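Local coordinates for uncharacterized protein YPL067C (Saccharomyces cerevisiae, PDB 5KCI) that is of unknown function but carries features of histidine triad proteins, which suggests that it may bind a phosphate-bearing ligand, at residues Ala112-Ser117 / Glu124-Arg129; Val149-Asn154 / Phe165-Leu170. All blocks are in the same frame, centred on the assembly; numbering follows the deposited sequence.

Interaction 1: Ala112-Ser117 / Glu124-Arg129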
ATOM      1  N   ALA A 112      -0.047   8.147  10.823  1.00 32.07           N
ATOM      2  CA  ALA A 112      -0.964   8.497   9.757  1.00 36.28           C
ATOM      3  C   ALA A 112      -0.360   9.611   8.905  1.00 35.57           C
ATOM      4  O   ALA A 112       0.396  10.460   9.392  1.00 34.07           O
ATOM      5  CB  ALA A 112      -2.317   8.922  10.350  1.00 42.59           C
ATOM      6  N   LEU A 113      -0.693   9.576   7.618  1.00 34.68           N
ATOM      7  CA  LEU A 113      -0.403  10.625   6.655  1.00 33.69           C
ATOM      8  C   LEU A 113      -1.728  11.149   6.110  1.00 40.73           C
ATOM      9  O   LEU A 113      -2.463  10.388   5.450  1.00 36.06           O
ATOM     10  CB  LEU A 113       0.480  10.106   5.518  1.00 30.10           C
ATOM     11  CG  LEU A 113       1.850   9.609   5.981  1.00 32.17           C
ATOM     12  CD1 LEU A 113       1.834   8.101   6.111  1.00 28.44           C
ATOM     13  CD2 LEU A 113       2.954  10.078   5.037  1.00 43.95           C
ATOM     14  N   PRO A 114      -2.116  12.500   6.379  1.00 44.03           N
ATOM     15  CA  PRO A 114      -3.463  13.022   6.030  1.00 41.77           C
ATOM     16  C   PRO A 114      -3.627  13.346   4.548  1.00 43.12           C
ATOM     17  O   PRO A 114      -3.920  14.483   4.145  1.00 37.93           O
ATOM     18  CB  PRO A 114      -3.563  14.281   6.903  1.00 42.56           C
ATOM     19  CG  PRO A 114      -2.381  14.285   7.838  1.00 43.62           C
ATOM     20  CD  PRO A 114      -1.338  13.441   7.207  1.00 49.89           C
ATOM     21  N   VAL A 115      -3.486  12.327   3.699  1.00 40.01           N
ATOM     22  CA  VAL A 115      -3.387  12.564   2.262  1.00 36.49           C
ATOM     23  C   VAL A 115      -4.682  13.010   1.593  1.00 40.79           C
ATOM     24  O   VAL A 115      -4.653  13.378   0.408  1.00 47.66           O
ATOM     25  CB  VAL A 115      -2.862  11.292   1.557  1.00 36.82           C
ATOM     26  CG1 VAL A 115      -1.491  10.936   2.087  1.00 37.39           C
ATOM     27  CG2 VAL A 115      -3.831  10.114   1.751  1.00 37.08           C
ATOM     28  N   HIS A 116      -5.820  12.953   2.276  1.00 42.50           N
ATOM     29  CA  HIS A 116      -7.103  13.401   1.764  0.64 47.30           C
ATOM     30  C   HIS A 116      -7.684  14.458   2.701  1.00 57.23           C
ATOM     31  O   HIS A 116      -8.873  14.417   3.021  1.00 61.62           O
ATOM     32  CB  HIS A 116      -8.088  12.234   1.619  0.64 46.12           C
ATOM     33  CG  HIS A 116      -7.683  11.189   0.614  0.64 31.60           C
ATOM     34  ND1 HIS A 116      -7.463  11.481  -0.713  0.64 33.31           N
ATOM     35  CD2 HIS A 116      -7.538   9.847   0.728  0.64 29.67           C
ATOM     36  CE1 HIS A 116      -7.142  10.374  -1.361  0.64 33.90           C
ATOM     37  NE2 HIS A 116      -7.178   9.369  -0.508  0.64 32.03           N
ATOM     38  N   SER A 117      -6.854  15.369   3.185  1.00 69.05           N
ATOM     39  CA  SER A 117      -7.331  16.400   4.086  1.00 78.39           C
ATOM     40  C   SER A 117      -8.028  17.500   3.287  1.00 76.70           C
ATOM     41  O   SER A 117      -7.676  17.750   2.130  1.00 61.14           O
ATOM     42  CB  SER A 117      -6.174  16.993   4.881  1.00 88.42           C
ATOM     43  OG  SER A 117      -6.530  18.241   5.454  1.00 91.50           O
ATOM     44  N   GLU A 124      -1.326  18.195   0.385  1.00 41.69           N
ATOM     45  CA  GLU A 124      -0.132  18.202  -0.461  1.00 47.10           C
ATOM     46  C   GLU A 124       1.117  17.793   0.314  1.00 45.39           C
ATOM     47  O   GLU A 124       2.009  17.138  -0.246  1.00 40.56           O
ATOM     48  CB  GLU A 124       0.068  19.591  -1.076  1.00 55.43           C
ATOM     49  CG  GLU A 124      -0.935  19.958  -2.160  1.00 56.11           C
ATOM     50  CD  GLU A 124      -0.796  19.100  -3.392  1.00 62.59           C
ATOM     51  OE1 GLU A 124       0.164  19.317  -4.169  1.00 66.99           O
ATOM     52  OE2 GLU A 124      -1.637  18.191  -3.572  1.00 62.10           O
ATOM     53  N   ALA A 125       1.230  18.207   1.582  1.00 40.50           N
ATOM     54  CA  ALA A 125       2.429  17.884   2.366  1.00 35.75           C
ATOM     55  C   ALA A 125       2.499  16.406   2.708  1.00 36.42           C
ATOM     56  O   ALA A 125       3.593  15.808   2.744  1.00 33.30           O
ATOM     57  CB  ALA A 125       2.453  18.705   3.656  1.00 37.21           C
ATOM     58  N   ALA A 126       1.341  15.812   3.008  1.00 35.28           N
ATOM     59  CA  ALA A 126       1.275  14.395   3.317  1.00 30.03           C
ATOM     60  C   ALA A 126       1.585  13.556   2.067  1.00 29.81           C
ATOM     61  O   ALA A 126       2.373  12.589   2.124  1.00 32.40           O
ATOM     62  CB  ALA A 126      -0.114  14.069   3.902  1.00 30.66           C
ATOM     63  N   ARG A 127       1.044  13.977   0.916  1.00 31.49           N
ATOM     64  CA  ARG A 127       1.370  13.305  -0.345  1.00 34.09           C
ATOM     65  C   ARG A 127       2.854  13.420  -0.671  1.00 34.96           C
ATOM     66  O   ARG A 127       3.454  12.465  -1.192  1.00 28.93           O
ATOM     67  CB  ARG A 127       0.539  13.880  -1.495  1.00 36.55           C
ATOM     68  CG  ARG A 127      -0.940  13.512  -1.411  1.00 41.43           C
ATOM     69  CD  ARG A 127      -1.819  14.230  -2.430  1.00 50.45           C
ATOM     70  NE  ARG A 127      -3.209  13.784  -2.267  1.00 61.55           N
ATOM     71  CZ  ARG A 127      -4.246  14.197  -2.987  1.00 73.23           C
ATOM     72  NH1 ARG A 127      -4.092  15.102  -3.946  1.00 84.95           N
ATOM     73  NH2 ARG A 127      -5.452  13.705  -2.726  1.00 72.78           N
ATOM     74  N   ALA A 128       3.448  14.587  -0.413  1.00 29.94           N
ATOM     75  CA  ALA A 128       4.862  14.789  -0.703  1.00 29.71           C
ATOM     76  C   ALA A 128       5.718  13.826   0.104  1.00 27.76           C
ATOM     77  O   ALA A 128       6.710  13.291  -0.410  1.00 31.26           O
ATOM     78  CB  ALA A 128       5.268  16.242  -0.408  1.00 35.92           C
ATOM     79  N   ARG A 129       5.352  13.601   1.374  1.00 29.75           N
ATOM     80  CA  ARG A 129       6.090  12.656   2.211  1.00 32.00           C
ATOM     81  C   ARG A 129       5.999  11.234   1.677  1.00 27.74           C
ATOM     82  O   ARG A 129       7.017  10.518   1.607  1.00 28.80           O
ATOM     83  CB  ARG A 129       5.575  12.696   3.646  1.00 32.50           C
ATOM     84  CG  ARG A 129       6.335  11.791   4.616  1.00 30.84           C
ATOM     85  CD  ARG A 129       7.759  12.279   4.864  1.00 30.75           C
ATOM     86  NE  ARG A 129       8.451  11.452   5.853  1.00 36.22           N
ATOM     87  CZ  ARG A 129       9.759  11.481   6.085  1.00 34.30           C
ATOM     88  NH1 ARG A 129      10.557  12.281   5.383  1.00 33.89           N
ATOM     89  NH2 ARG A 129      10.286  10.687   7.005  1.00 33.17           N
TER

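Interaction 2: Val149-Asn154 / Phe165-Leu170. With SO4 (sulfate ion), chain D.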
ATOM      1  N   VAL A 149       5.583   2.847 -10.731  1.00 22.31           N
ATOM      2  CA  VAL A 149       5.148   2.811  -9.346  1.00 21.35           C
ATOM      3  C   VAL A 149       3.983   3.780  -9.207  1.00 20.71           C
ATOM      4  O   VAL A 149       4.087   4.938  -9.628  1.00 26.41           O
ATOM      5  CB  VAL A 149       6.270   3.220  -8.378  1.00 22.44           C
ATOM      6  CG1 VAL A 149       5.777   3.089  -6.908  1.00 26.53           C
ATOM      7  CG2 VAL A 149       7.511   2.386  -8.598  1.00 23.03           C
ATOM      8  N   ALA A 150       2.897   3.327  -8.583  1.00 22.33           N
ATOM      9  CA  ALA A 150       1.792   4.225  -8.280  1.00 25.64           C
ATOM     10  C   ALA A 150       1.267   3.892  -6.900  1.00 24.84           C
ATOM     11  O   ALA A 150       1.512   2.811  -6.371  1.00 23.51           O
ATOM     12  CB  ALA A 150       0.648   4.100  -9.302  1.00 29.45           C
ATOM     13  N   TRP A 151       0.495   4.814  -6.333  1.00 24.20           N
ATOM     14  CA  TRP A 151      -0.046   4.542  -5.013  1.00 24.33           C
ATOM     15  C   TRP A 151      -1.326   5.337  -4.824  1.00 22.37           C
ATOM     16  O   TRP A 151      -1.547   6.361  -5.476  1.00 25.34           O
ATOM     17  CB  TRP A 151       0.960   4.866  -3.892  1.00 27.15           C
ATOM     18  CG  TRP A 151       1.292   6.316  -3.726  1.00 22.93           C
ATOM     19  CD1 TRP A 151       2.298   7.012  -4.349  1.00 26.00           C
ATOM     20  CD2 TRP A 151       0.632   7.265  -2.855  1.00 20.59           C
ATOM     21  NE1 TRP A 151       2.293   8.324  -3.932  1.00 27.75           N
ATOM     22  CE2 TRP A 151       1.288   8.503  -3.017  1.00 29.95           C
ATOM     23  CE3 TRP A 151      -0.445   7.179  -1.975  1.00 28.03           C
ATOM     24  CZ2 TRP A 151       0.906   9.665  -2.316  1.00 31.16           C
ATOM     25  CZ3 TRP A 151      -0.832   8.348  -1.272  1.00 34.05           C
ATOM     26  CH2 TRP A 151      -0.154   9.561  -1.454  1.00 33.29           C
ATOM     27  N   PHE A 152      -2.177   4.819  -3.933  1.00 22.73           N
ATOM     28  CA  PHE A 152      -3.376   5.538  -3.550  1.00 22.25           C
ATOM     29  C   PHE A 152      -3.785   5.102  -2.161  1.00 24.20           C
ATOM     30  O   PHE A 152      -3.448   4.016  -1.693  1.00 27.15           O
ATOM     31  CB  PHE A 152      -4.552   5.301  -4.495  1.00 21.39           C
ATOM     32  CG  PHE A 152      -4.949   3.853  -4.628  1.00 26.90           C
ATOM     33  CD1 PHE A 152      -4.274   2.991  -5.503  1.00 27.07           C
ATOM     34  CD2 PHE A 152      -6.027   3.357  -3.927  1.00 27.87           C
ATOM     35  CE1 PHE A 152      -4.654   1.677  -5.610  1.00 23.05           C
ATOM     36  CE2 PHE A 152      -6.411   2.035  -4.031  1.00 29.32           C
ATOM     37  CZ  PHE A 152      -5.742   1.189  -4.875  1.00 30.05           C
ATOM     38  N   VAL A 153      -4.567   5.967  -1.528  1.00 25.38           N
ATOM     39  CA  VAL A 153      -5.148   5.671  -0.237  1.00 22.07           C
ATOM     40  C   VAL A 153      -6.659   5.743  -0.400  1.00 22.55           C
ATOM     41  O   VAL A 153      -7.189   6.777  -0.818  1.00 28.17           O
ATOM     42  CB  VAL A 153      -4.674   6.667   0.834  1.00 25.27           C
ATOM     43  CG1 VAL A 153      -5.426   6.435   2.111  1.00 30.97           C
ATOM     44  CG2 VAL A 153      -3.168   6.496   1.048  1.00 25.10           C
ATOM     45  N   ASN A 154      -7.342   4.661  -0.066  1.00 22.58           N
ATOM     46  CA  ASN A 154      -8.786   4.628  -0.195  1.00 26.46           C
ATOM     47  C   ASN A 154      -9.439   5.627   0.753  1.00 28.59           C
ATOM     48  O   ASN A 154      -9.004   5.816   1.894  1.00 29.57           O
ATOM     49  CB  ASN A 154      -9.318   3.238   0.085  1.00 27.86           C
ATOM     50  CG  ASN A 154      -9.330   2.355  -1.160  1.00 27.83           C
ATOM     51  OD1 ASN A 154      -9.346   2.855  -2.278  1.00 26.37           O
ATOM     52  ND2 ASN A 154      -9.399   1.065  -0.959  1.00 31.94           N
ATOM     53  N   PHE A 165      -3.215   3.637   9.193  1.00 32.06           N
ATOM     54  CA  PHE A 165      -2.962   4.117   7.844  1.00 27.12           C
ATOM     55  C   PHE A 165      -2.433   2.993   6.961  1.00 23.34           C
ATOM     56  O   PHE A 165      -1.523   2.254   7.348  1.00 27.54           O
ATOM     57  CB  PHE A 165      -1.958   5.255   7.864  1.00 30.44           C
ATOM     58  CG  PHE A 165      -1.618   5.769   6.488  1.00 27.83           C
ATOM     59  CD1 PHE A 165      -2.331   6.823   5.932  1.00 32.72           C
ATOM     60  CD2 PHE A 165      -0.619   5.182   5.749  1.00 28.77           C
ATOM     61  CE1 PHE A 165      -2.028   7.276   4.646  1.00 29.42           C
ATOM     62  CE2 PHE A 165      -0.321   5.643   4.468  1.00 37.54           C
ATOM     63  CZ  PHE A 165      -1.033   6.706   3.937  1.00 32.77           C
ATOM     64  N   HIS A 166      -3.010   2.857   5.776  1.00 23.95           N
ATOM     65  CA  HIS A 166      -2.431   1.982   4.771  1.00 29.35           C
ATOM     66  C   HIS A 166      -2.648   2.573   3.392  1.00 24.79           C
ATOM     67  O   HIS A 166      -3.709   3.147   3.105  1.00 25.80           O
ATOM     68  CB  HIS A 166      -3.002   0.567   4.811  1.00 22.77           C
ATOM     69  CG  HIS A 166      -4.497   0.503   4.840  1.00 25.96           C
ATOM     70  ND1 HIS A 166      -5.237   0.917   5.926  1.00 28.61           N
ATOM     71  CD2 HIS A 166      -5.390   0.034   3.934  1.00 26.67           C
ATOM     72  CE1 HIS A 166      -6.524   0.742   5.675  1.00 26.41           C
ATOM     73  NE2 HIS A 166      -6.641   0.201   4.472  1.00 30.31           N
ATOM     74  N   ALA A 167      -1.601   2.452   2.576  1.00 27.69           N
ATOM     75  CA  ALA A 167      -1.592   2.881   1.195  1.00 23.44           C
ATOM     76  C   ALA A 167      -1.485   1.656   0.306  1.00 27.27           C
ATOM     77  O   ALA A 167      -0.802   0.685   0.637  1.00 26.22           O
ATOM     78  CB  ALA A 167      -0.420   3.836   0.898  1.00 21.50           C
ATOM     79  N   HIS A 168      -2.179   1.706  -0.809  1.00 23.33           N
ATOM     80  CA  HIS A 168      -2.045   0.711  -1.858  1.00 23.11           C
ATOM     81  C   HIS A 168      -0.894   1.137  -2.765  1.00 19.09           C
ATOM     82  O   HIS A 168      -0.894   2.252  -3.288  1.00 20.73           O
ATOM     83  CB  HIS A 168      -3.362   0.567  -2.607  1.00 26.20           C
ATOM     84  CG  HIS A 168      -4.477   0.098  -1.734  1.00 25.71           C
ATOM     85  ND1 HIS A 168      -4.781  -1.233  -1.591  1.00 23.64           N
ATOM     86  CD2 HIS A 168      -5.302   0.770  -0.889  1.00 28.87           C
ATOM     87  CE1 HIS A 168      -5.779  -1.368  -0.730  1.00 28.16           C
ATOM     88  NE2 HIS A 168      -6.115  -0.168  -0.292  1.00 24.02           N
ATOM     89  N   VAL A 169       0.113   0.280  -2.884  1.00 23.60           N
ATOM     90  CA  VAL A 169       1.316   0.569  -3.653  1.00 20.39           C
ATOM     91  C   VAL A 169       1.342  -0.438  -4.778  1.00 22.18           C
ATOM     92  O   VAL A 169       1.392  -1.643  -4.516  1.00 22.01           O
ATOM     93  CB  VAL A 169       2.592   0.449  -2.814  1.00 20.19           C
ATOM     94  CG1 VAL A 169       3.820   0.640  -3.648  1.00 20.74           C
ATOM     95  CG2 VAL A 169       2.601   1.456  -1.647  1.00 26.74           C
ATOM     96  N   LEU A 170       1.278   0.050  -6.005  1.00 22.43           N
ATOM     97  CA  LEU A 170       1.223  -0.764  -7.206  1.00 22.23           C
ATOM     98  C   LEU A 170       2.557  -0.679  -7.914  1.00 20.15           C
ATOM     99  O   LEU A 170       3.081   0.418  -8.116  1.00 23.74           O
ATOM    100  CB  LEU A 170       0.127  -0.275  -8.158  1.00 23.33           C
ATOM    101  CG  LEU A 170      -1.265  -0.115  -7.531  1.00 24.18           C
ATOM    102  CD1 LEU A 170      -2.262   0.250  -8.617  1.00 26.08           C
ATOM    103  CD2 LEU A 170      -1.722  -1.353  -6.830  1.00 21.81           C
TER
HETATM  104  S   SO4 D 203      -8.814  -0.706   2.120  1.00 42.29           S
HETATM  105  O1  SO4 D 203      -8.999  -0.823   3.586  1.00 43.09           O
HETATM  106  O2  SO4 D 203      -7.974   0.410   1.726  1.00 39.52           O
HETATM  107  O3  SO4 D 203      -8.186  -1.942   1.604  1.00 51.00           O
HETATM  108  O4  SO4 D 203     -10.116  -0.547   1.484  1.00 48.63           O
HETATM  109  O   HOH W   1      -6.128   2.703   1.744  1.00 23.89           O

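Interaction 1: Ala112-Ser117 / Glu124-Arg129
Leu-113 sends one methyl against helix 120-135: its CD2 lies 3.8 Å from CG of Arg-129 and also approaches the carbonyl oxygen of Ala-126. With CG anti to its backbone N (chi1 -177°), Arg-129 lays the first methylenes of its chain beside this methyl, while its guanidinium leads away to the carbonyl oxygens of Ala-80 and Ala-199. Pro-114 occupies the middle of an inverse gamma turn, closed by Val-115 N on Leu-113 O at 2.8 Å. The turn fits over Ala-126, whose CB stands 3.6 Å from Pro-114 CD and is about equally near the proline nitrogen. Val-115 adds CG1 to the same methyl, 3.9 Å from Ala-126 CB, and its own side chain continues onto Val-153 and Trp-151. Its carbonyl oxygen is the polar point of the contact. Arg-127, extended from CG to NE, reaches past the turn and offers Val-115 O two weak, bent hydrogen bonds, from NE at 3.1 Å and from NH2 at 3.3 Å. His-116 follows: in the conformer described, its ring plane is turned 85° from the guanidinium, and its ND1 sits at the guanidinium edge, 3.6 Å from Arg-127 NH2, a proximity rather than a hydrogen bond. The other ring nitrogen, NE2, has its partner in Val-153 O. Thus the loop that follows strand 102-109 folds back on the helix it leads into, and the two meet by an apolar centre with a polar flank. The small methyl of Ala-126 lets the turn come close, with CA of Val-115 5.1 Å from CA of Ala-126. On the flank one carbonyl receives two N-H groups at poor angles, so the arginine charge is probably only loosely directed by this oxygen, and a long salt bridge to Glu-124 adds a second, distant partner.

Interaction 2: Val149-Asn154 / Phe165-Leu170
Phe-152 and His-168 form a hydrogen-bonded pair of the antiparallel ladder between strands 149-152 and 165-172, at one edge of the four-stranded sheet. Four backbone bonds join Ala-150 to Leu-170 and Phe-152 to His-168; His-168 N reaches Phe-152 O at 2.8 Å. Among the aromatic contacts, His-168 CB sits over one face of the Phe-152 ring, 3.5 Å from its centroid, a CH-pi contact. The two rings are nearly parallel, at 10°, but slid apart. CG of Phe-152 stands between the backbone N and the carbonyl carbon (chi1 58°), a torsion that starts the ring toward this neighbour. An alanine at Phe-152 would probably leave His-168 CB without its aromatic cover and open a gap beside Leu-170 CD1. Apolar contacts continue at the ring edge, where Leu-170 CD1 is 4.1 Å from Phe-152 CE1, and beyond the ladder, where Val-153 CG2 meets Phe-165 CZ at 3.6 Å. Polar contacts gather on a sulfate, probably from the crystallisation liquor. His-166 and His-168 make a His-X-His pair like that of histidine triad proteins, consistent with a phosphate site. Asn-154 ND2 bonds to sulfate O4 and O2, His-166 NE2 to O1 at 2.7 Å, and His-168 NE2 to O2 at 2.8 Å and 172°. A water links Asn-154 N, His-166 O and sulfate O2.

Overall arrangement
Interactions 1 and 2 follow one another along the chain, their centres about 12 Å apart, and they touch directly. His-116 NE2 lies 2.6 Å from Val-153 O, a probable hydrogen bond that ties the loop 112-117 to the end of segment 149-154. Val-115 CG2 packs 3.7 Å from Val-153 CB, and Leu-113 O comes 3.2 Å from Phe-165 CE1, so the loop reaches both segments of interaction 2. Arg-127 touches Trp-151 from the helix side. The sulfate is held by interaction 2 together with Ser-160 N; the bound zinc ion lies about 13 Å from the side chain of His-166.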